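Local coordinates for protein beta-N-acetylhexosaminidase (Streptomyces plicatus, PDB 1JAK) that hydrolyses terminal N-acetylhexosamine residues from glycoconjugates as a family 20 glycoside hydrolase, probably by substrate-assisted catalysis, at residues A[203-206]-A[207-210]; A[266-270]-A[271-275]; A[337-340]-A[341-345]; A[487-490]-A[491-494]. All coordinates share one frame; numbering follows the deposited sequence.

Contact 1: A[203-206]-A[207-210]; sequences IAID and SWPR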
# COMPACT_ATOMS: atom_id res chain seq x y z
N ILE A 203 8.81 4.09 16.31
CA ILE A 203 7.97 5.24 16.63
C ILE A 203 8.22 5.67 18.07
O ILE A 203 8.17 4.85 18.99
CB ILE A 203 6.46 4.95 16.41
CG1 ILE A 203 5.62 6.18 16.77
CG2 ILE A 203 6.03 3.74 17.24
CD1 ILE A 203 5.90 7.40 15.90
N ALA A 204 8.51 6.95 18.27
CA ALA A 204 8.79 7.46 19.60
C ALA A 204 7.55 7.42 20.50
O ALA A 204 6.49 7.92 20.14
CB ALA A 204 9.32 8.90 19.52
N ILE A 205 7.71 6.80 21.67
CA ILE A 205 6.63 6.68 22.65
C ILE A 205 7.13 7.43 23.90
O ILE A 205 8.11 7.02 24.52
CB ILE A 205 6.38 5.20 23.02
CG1 ILE A 205 5.99 4.41 21.76
CG2 ILE A 205 5.29 5.10 24.07
CD1 ILE A 205 4.72 4.90 21.08
N ASP A 206 6.46 8.53 24.25
CA ASP A 206 6.88 9.33 25.40
C ASP A 206 6.92 8.58 26.73
O ASP A 206 7.84 8.79 27.54
CB ASP A 206 5.98 10.56 25.57
CG ASP A 206 6.07 11.52 24.39
OD1 ASP A 206 7.15 11.64 23.79
OD2 ASP A 206 5.04 12.17 24.09
N SER A 207 5.93 7.73 26.97
CA SER A 207 5.86 6.99 28.22
C SER A 207 6.95 5.93 28.38
O SER A 207 7.25 5.51 29.50
CB SER A 207 4.47 6.36 28.37
OG SER A 207 4.07 5.69 27.19
N TRP A 208 7.53 5.50 27.27
CA TRP A 208 8.61 4.50 27.27
C TRP A 208 9.68 4.98 26.29
O TRP A 208 9.84 4.40 25.21
CB TRP A 208 8.07 3.13 26.84
CG TRP A 208 6.98 2.60 27.73
CD1 TRP A 208 5.69 3.05 27.81
CD2 TRP A 208 7.09 1.54 28.69
NE1 TRP A 208 5.00 2.34 28.76
CE2 TRP A 208 5.83 1.41 29.32
CE3 TRP A 208 8.14 0.70 29.09
CZ2 TRP A 208 5.59 0.47 30.33
CZ3 TRP A 208 7.90 -0.25 30.09
CH2 TRP A 208 6.63 -0.35 30.70
N PRO A 209 10.43 6.02 26.66
CA PRO A 209 11.50 6.64 25.87
C PRO A 209 12.56 5.73 25.27
O PRO A 209 13.07 6.00 24.18
CB PRO A 209 12.11 7.66 26.83
CG PRO A 209 10.97 8.01 27.72
CD PRO A 209 10.35 6.67 27.99
N ARG A 210 12.91 4.65 25.98
CA ARG A 210 13.95 3.74 25.50
C ARG A 210 13.55 2.91 24.28
O ARG A 210 14.42 2.38 23.58
CB ARG A 210 14.40 2.80 26.62
CG ARG A 210 15.24 3.48 27.70
CD ARG A 210 15.55 2.51 28.83
NE ARG A 210 16.30 1.33 28.39
CZ ARG A 210 17.58 1.35 28.01
NH1 ARG A 210 18.26 2.49 28.02
NH2 ARG A 210 18.18 0.23 27.64
O HOH W 1 10.19 5.65 22.60

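Contact 2: A[266-270]-A[271-275]; sequences ELNCD and GVAPP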
# COMPACT_ATOMS: atom_id res chain seq x y z
N GLU A 266 12.09 -5.40 32.40
CA GLU A 266 10.86 -5.77 33.10
C GLU A 266 9.78 -6.45 32.26
O GLU A 266 8.94 -7.18 32.79
CB GLU A 266 10.27 -4.54 33.79
CG GLU A 266 9.88 -3.43 32.84
CD GLU A 266 9.67 -2.11 33.55
OE1 GLU A 266 8.73 -2.01 34.37
OE2 GLU A 266 10.45 -1.16 33.28
N LEU A 267 9.79 -6.21 30.95
CA LEU A 267 8.78 -6.80 30.07
C LEU A 267 9.04 -8.28 29.79
O LEU A 267 8.17 -8.99 29.29
CB LEU A 267 8.75 -6.05 28.73
CG LEU A 267 8.39 -4.57 28.77
CD1 LEU A 267 8.51 -3.99 27.37
CD2 LEU A 267 6.98 -4.41 29.31
N ASN A 268 10.25 -8.73 30.12
CA ASN A 268 10.64 -10.11 29.86
C ASN A 268 10.24 -11.07 30.97
O ASN A 268 10.32 -10.75 32.15
CB ASN A 268 12.15 -10.16 29.64
CG ASN A 268 12.57 -9.33 28.45
OD1 ASN A 268 12.52 -9.79 27.31
ND2 ASN A 268 12.97 -8.08 28.70
N CYS A 269 9.81 -12.27 30.57
CA CYS A 269 9.38 -13.26 31.55
C CYS A 269 10.45 -13.55 32.61
O CYS A 269 10.11 -13.81 33.76
CB CYS A 269 8.98 -14.55 30.84
SG CYS A 269 7.33 -14.57 30.06
N ASP A 270 11.72 -13.53 32.22
CA ASP A 270 12.79 -13.79 33.18
C ASP A 270 13.40 -12.49 33.70
O ASP A 270 14.42 -12.50 34.40
CB ASP A 270 13.86 -14.69 32.56
CG ASP A 270 14.55 -14.06 31.36
OD1 ASP A 270 13.95 -13.16 30.73
OD2 ASP A 270 15.69 -14.48 31.05
N GLY A 271 12.77 -11.37 33.37
CA GLY A 271 13.25 -10.07 33.83
C GLY A 271 14.59 -9.62 33.30
O GLY A 271 15.21 -8.71 33.85
N VAL A 272 15.05 -10.26 32.23
CA VAL A 272 16.33 -9.91 31.62
C VAL A 272 16.09 -9.46 30.19
O VAL A 272 15.41 -10.13 29.42
CB VAL A 272 17.29 -11.12 31.60
CG1 VAL A 272 18.58 -10.75 30.89
CG2 VAL A 272 17.56 -11.58 33.02
N ALA A 273 16.64 -8.30 29.83
CA ALA A 273 16.47 -7.79 28.48
C ALA A 273 17.34 -8.58 27.50
O ALA A 273 18.53 -8.77 27.74
CB ALA A 273 16.85 -6.31 28.44
N PRO A 274 16.74 -9.07 26.41
CA PRO A 274 17.52 -9.83 25.42
C PRO A 274 18.37 -8.81 24.68
O PRO A 274 18.13 -7.61 24.76
CB PRO A 274 16.45 -10.43 24.51
CG PRO A 274 15.19 -10.40 25.33
CD PRO A 274 15.30 -9.10 26.07
N PRO A 275 19.39 -9.27 23.94
CA PRO A 275 20.21 -8.30 23.21
C PRO A 275 19.40 -7.73 22.05
O PRO A 275 18.35 -8.27 21.70
CB PRO A 275 21.38 -9.14 22.69
CG PRO A 275 21.40 -10.35 23.59
CD PRO A 275 19.94 -10.63 23.82
O HOH W 2 14.72 -12.49 28.21

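Contact 3: A[337-340]-A[341-345]; sequences QPIV and AKYGK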
# COMPACT_ATOMS: atom_id res chain seq x y z
N GLN A 337 -7.29 -6.70 22.55
CA GLN A 337 -8.16 -6.18 21.50
C GLN A 337 -9.03 -5.01 21.97
O GLN A 337 -9.15 -4.01 21.27
CB GLN A 337 -9.05 -7.28 20.92
CG GLN A 337 -8.31 -8.32 20.10
CD GLN A 337 -9.25 -9.30 19.42
OE1 GLN A 337 -9.82 -8.99 18.37
NE2 GLN A 337 -9.41 -10.47 20.02
N PRO A 338 -9.65 -5.13 23.16
CA PRO A 338 -10.50 -4.05 23.66
C PRO A 338 -9.78 -2.71 23.80
O PRO A 338 -10.42 -1.65 23.76
CB PRO A 338 -10.99 -4.59 25.00
CG PRO A 338 -11.03 -6.07 24.77
CD PRO A 338 -9.73 -6.31 24.04
N ILE A 339 -8.47 -2.75 23.99
CA ILE A 339 -7.68 -1.53 24.15
C ILE A 339 -7.75 -0.65 22.89
O ILE A 339 -7.73 0.57 22.98
CB ILE A 339 -6.20 -1.86 24.47
CG1 ILE A 339 -6.13 -2.64 25.78
CG2 ILE A 339 -5.39 -0.57 24.58
CD1 ILE A 339 -4.71 -3.04 26.20
N VAL A 340 -7.83 -1.29 21.73
CA VAL A 340 -7.91 -0.56 20.47
C VAL A 340 -9.21 0.24 20.41
O VAL A 340 -9.21 1.42 20.07
CB VAL A 340 -7.84 -1.53 19.26
CG1 VAL A 340 -7.91 -0.75 17.95
CG2 VAL A 340 -6.55 -2.34 19.33
N ALA A 341 -10.32 -0.41 20.77
CA ALA A 341 -11.62 0.25 20.77
C ALA A 341 -11.65 1.34 21.84
O ALA A 341 -12.31 2.37 21.68
CB ALA A 341 -12.73 -0.77 21.03
N LYS A 342 -10.95 1.10 22.94
CA LYS A 342 -10.88 2.06 24.04
C LYS A 342 -10.36 3.39 23.52
O LYS A 342 -10.78 4.46 23.97
CB LYS A 342 -9.93 1.54 25.13
CG LYS A 342 -9.62 2.54 26.23
CD LYS A 342 -8.61 1.96 27.21
CE LYS A 342 -8.21 2.97 28.26
NZ LYS A 342 -7.21 2.40 29.21
N TYR A 343 -9.45 3.33 22.55
CA TYR A 343 -8.88 4.54 21.97
C TYR A 343 -9.51 4.92 20.64
O TYR A 343 -8.91 5.60 19.81
CB TYR A 343 -7.36 4.38 21.86
CG TYR A 343 -6.69 4.40 23.21
CD1 TYR A 343 -6.67 5.56 23.98
CD2 TYR A 343 -6.11 3.25 23.75
CE1 TYR A 343 -6.11 5.58 25.25
CE2 TYR A 343 -5.54 3.26 25.03
CZ TYR A 343 -5.54 4.43 25.77
OH TYR A 343 -5.00 4.46 27.03
N GLY A 344 -10.75 4.46 20.45
CA GLY A 344 -11.52 4.78 19.26
C GLY A 344 -11.11 4.26 17.90
O GLY A 344 -11.42 4.89 16.89
N LYS A 345 -10.45 3.11 17.85
CA LYS A 345 -10.03 2.57 16.56
C LYS A 345 -10.55 1.16 16.30
O LYS A 345 -11.05 0.49 17.21
CB LYS A 345 -8.50 2.59 16.45
CG LYS A 345 -7.89 3.98 16.60
CD LYS A 345 -8.42 4.95 15.55
CE LYS A 345 -7.89 6.36 15.80
NZ LYS A 345 -8.42 7.34 14.80
O HOH W 3 -11.42 -3.37 20.00

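Contact 4: A[487-490]-A[491-494]; sequences VRLA and AQAP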
# COMPACT_ATOMS: atom_id res chain seq x y z
N VAL A 487 0.05 -7.36 -21.41
CA VAL A 487 0.33 -6.37 -22.45
C VAL A 487 0.29 -4.97 -21.83
O VAL A 487 1.09 -4.11 -22.17
CB VAL A 487 -0.68 -6.45 -23.60
CG1 VAL A 487 -0.43 -5.32 -24.59
CG2 VAL A 487 -0.56 -7.79 -24.30
N ARG A 488 -0.67 -4.76 -20.93
CA ARG A 488 -0.79 -3.48 -20.26
C ARG A 488 0.38 -3.29 -19.30
O ARG A 488 0.85 -2.17 -19.09
CB ARG A 488 -2.13 -3.39 -19.51
CG ARG A 488 -3.33 -3.28 -20.46
CD ARG A 488 -4.65 -3.03 -19.72
NE ARG A 488 -5.20 -4.25 -19.12
CZ ARG A 488 -5.30 -4.46 -17.81
NH1 ARG A 488 -4.87 -3.55 -16.95
NH2 ARG A 488 -5.83 -5.59 -17.36
N LEU A 489 0.86 -4.38 -18.71
CA LEU A 489 1.99 -4.30 -17.80
C LEU A 489 3.26 -4.05 -18.60
O LEU A 489 4.11 -3.26 -18.21
CB LEU A 489 2.13 -5.60 -16.99
CG LEU A 489 3.23 -5.61 -15.92
CD1 LEU A 489 2.95 -4.54 -14.88
CD2 LEU A 489 3.28 -6.99 -15.25
N ALA A 490 3.39 -4.73 -19.74
CA ALA A 490 4.56 -4.57 -20.60
C ALA A 490 4.72 -3.11 -21.01
O ALA A 490 5.84 -2.61 -21.14
CB ALA A 490 4.42 -5.44 -21.84
N ALA A 491 3.59 -2.44 -21.21
CA ALA A 491 3.58 -1.04 -21.63
C ALA A 491 4.18 -0.08 -20.61
O ALA A 491 4.53 1.05 -20.95
CB ALA A 491 2.16 -0.62 -21.96
N GLN A 492 4.30 -0.53 -19.36
CA GLN A 492 4.85 0.33 -18.31
C GLN A 492 6.36 0.50 -18.39
O GLN A 492 6.90 1.47 -17.86
CB GLN A 492 4.50 -0.24 -16.92
CG GLN A 492 3.02 -0.53 -16.69
CD GLN A 492 2.13 0.67 -16.94
OE1 GLN A 492 2.38 1.77 -16.44
NE2 GLN A 492 1.06 0.47 -17.70
N ALA A 493 7.05 -0.44 -19.04
CA ALA A 493 8.51 -0.40 -19.15
C ALA A 493 9.12 0.97 -19.45
O ALA A 493 9.97 1.46 -18.70
CB ALA A 493 8.98 -1.42 -20.18
N PRO A 494 8.71 1.61 -20.56
CA PRO A 494 9.29 2.92 -20.87
C PRO A 494 9.02 4.00 -19.82
O PRO A 494 9.82 4.91 -19.64
CB PRO A 494 8.68 3.25 -22.24
CG PRO A 494 7.37 2.54 -22.20
CD PRO A 494 7.73 1.21 -21.58

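Contact 1: A[203-206]-A[207-210]
The CG2 methyl of I205 reaches the hydroxyl of S207, with CG2 and OG 3.4 Å apart, and meets the indole of W208 at its edge, near the ring plane, 4.3 Å from CD1. I205 turns CG2 away from its own backbone N (the CG1 torsion is -59°), which carries this branch toward the residues that follow. The backbone supplies the reason for the proximity: residues I205 to W208 form a type I beta turn. Its closing bond runs from W208 N to I205 O over 3.2 Å, and the N-H...O angle of 139° shows it to be bent; the donor stands above the carbonyl plane. A water spans the mouth of the turn, accepting from I205 N and placed to donate to W208 O, each 2.9 Å away. The ring of P209 meets the turn, its CG 3.2 Å from D206 O. The polar ends are held by helix 292-307: S207 OG bonds to E304, whose carboxylate also takes D206 N, and W208 NE1 bonds to D300. F297 of the same helix and Y264 from the loop after helix 258-263 each meet the indole edge-to-face. Docked so, the turn lies between strand 190-194 and helix 210-213.

Contact 2: A[266-270]-A[271-275]
Residues N268 to G271 make a type I beta turn, closed by G271 N donating to N268 O at 2.8 Å with an N-H...O angle of 153°, the donor standing well above the carbonyl plane. G271, the last residue of the turn, has positive phi (66°), which favours glycine; a beta carbon there would run into D270 O. In D270 the carboxylate sits between the backbone N and the carbonyl carbon (chi1 63°), from where OD1 accepts a weak bond from V272 N at 3.4 Å. OD1 also accepts a hydrogen bond from a water 2.7 Å away, and that water donates to V272 O too. OD2 lies 3.8 Å from V272 CB. The side chains of N268 and P274 approach from opposite directions, OD1 of N268 lying 3.1 Å from CD of P274. The amide nitrogen ND2 is engaged by L261 O and A265 O, which fixes the rotation of the group. C269 is joined by a disulfide to C288. The stretch lies at the surface, on the path from helix 258-263 to helix 292-307: P274 touches N258 and L261 of the first, while E266 and L267 rest on V293 and F297 of the second.

Contact 3: A[337-340]-A[341-345]
Y343 carries CG opposite its carbonyl carbon (chi1 -70°) and I339 holds CG2 anti to its own N, torsions that lay the two side chains alongside each other, pointing the same way. CG2 of I339 meets the phenol ring at its edge and in its plane, 3.9 Å from CE2, while K342 CG covers one ring face, 4.3 Å above its centre. Beyond the ring Y343 OH bonds to D299 of helix 292-307, the same carboxylate that takes the salt bridge of K342 NZ. An alanine here is likely to leave I339 CG2 and K342 CG without the ring they pack on and D299 without its phenol donor. V340 CG1 lies 3.7 Å from K345 CB, and the lysine's NZ is held by the carbonyls of T309 and G311. K342 N still binds P338 O at 2.9 Å, but V340 O receives K345 N at 3.1 Å (angle 161°), and G344 N binds A341 O at 2.9 Å. With G344 at positive phi (67°) as the C-prime residue, this is a Schellman motif. It ends helix 326-342 and turns the chain into strand 346-350 of a beta-alpha-beta unit in the TIM-barrel catalytic domain.

Contact 4: A[487-490]-A[491-494]
Q492 curls its side chain back over the last turn of the preceding helix, so that an N-H of its amide is directed at the carbonyl of R488. Two successive bends make the curl, chi1 at -52° and chi2 at -56°, and they bring NE2 to 3.0 Å from R488 O. The bond is almost straight (169° at the hydrogen), and the carbonyl oxygen lies close to the amide plane. On the way the chain passes over another carbonyl: CG is 3.3 Å from L489 O. That oxygen is bonded by the backbone N of Q492, at 3.0 Å, with the donor above the carbonyl plane. The side chain of R488 leaves its backbone away from 491-494, and its guanidinium is engaged elsewhere, NH1 forming a salt bridge with E471 and a bond to V27 O.

Helix 482-490 gives way here to helix 493-499, and the junction is a type I beta turn from A490 to A493, closed by A493 N to A490 O at 3.3 Å. The last helical bond before it is A491 N to V487 O, 3.2 Å long. A leucine in place of Q492 would have no side-chain N-H to offer and would probably leave R488 O without its side-chain donor.

Small residues line the turn. A491 sets its CB 3.5 Å from R488 O, with R26 touching the methyl from a loop, while A493 brings its CB to 3.5 Å from A490 O. A490 packs on V509, and its backbone bonds to T512 at the chain's end; L489 rests on V420 of helix 420-424.

Followed from the N terminus, the four contacts come in series and none nests in or crosses another, each closing a turn or helix end between adjoining residues. Contact 1 turns the chain between strand 190-194 and helix 210-213. Contact 2 follows helix 258-263, its centre about 18 Å from that of contact 1; the two touch where W208 CZ3 packs 4.2 Å from E266 OE2. Contact 3 ends helix 326-342 and shares helix 292-307 as a neighbour with both, although it touches neither. All three belong to the catalytic domain. Contact 4 joins two C-terminal helices on the opposite side of the chain's centre, its centre 44 to 52 Å from the others.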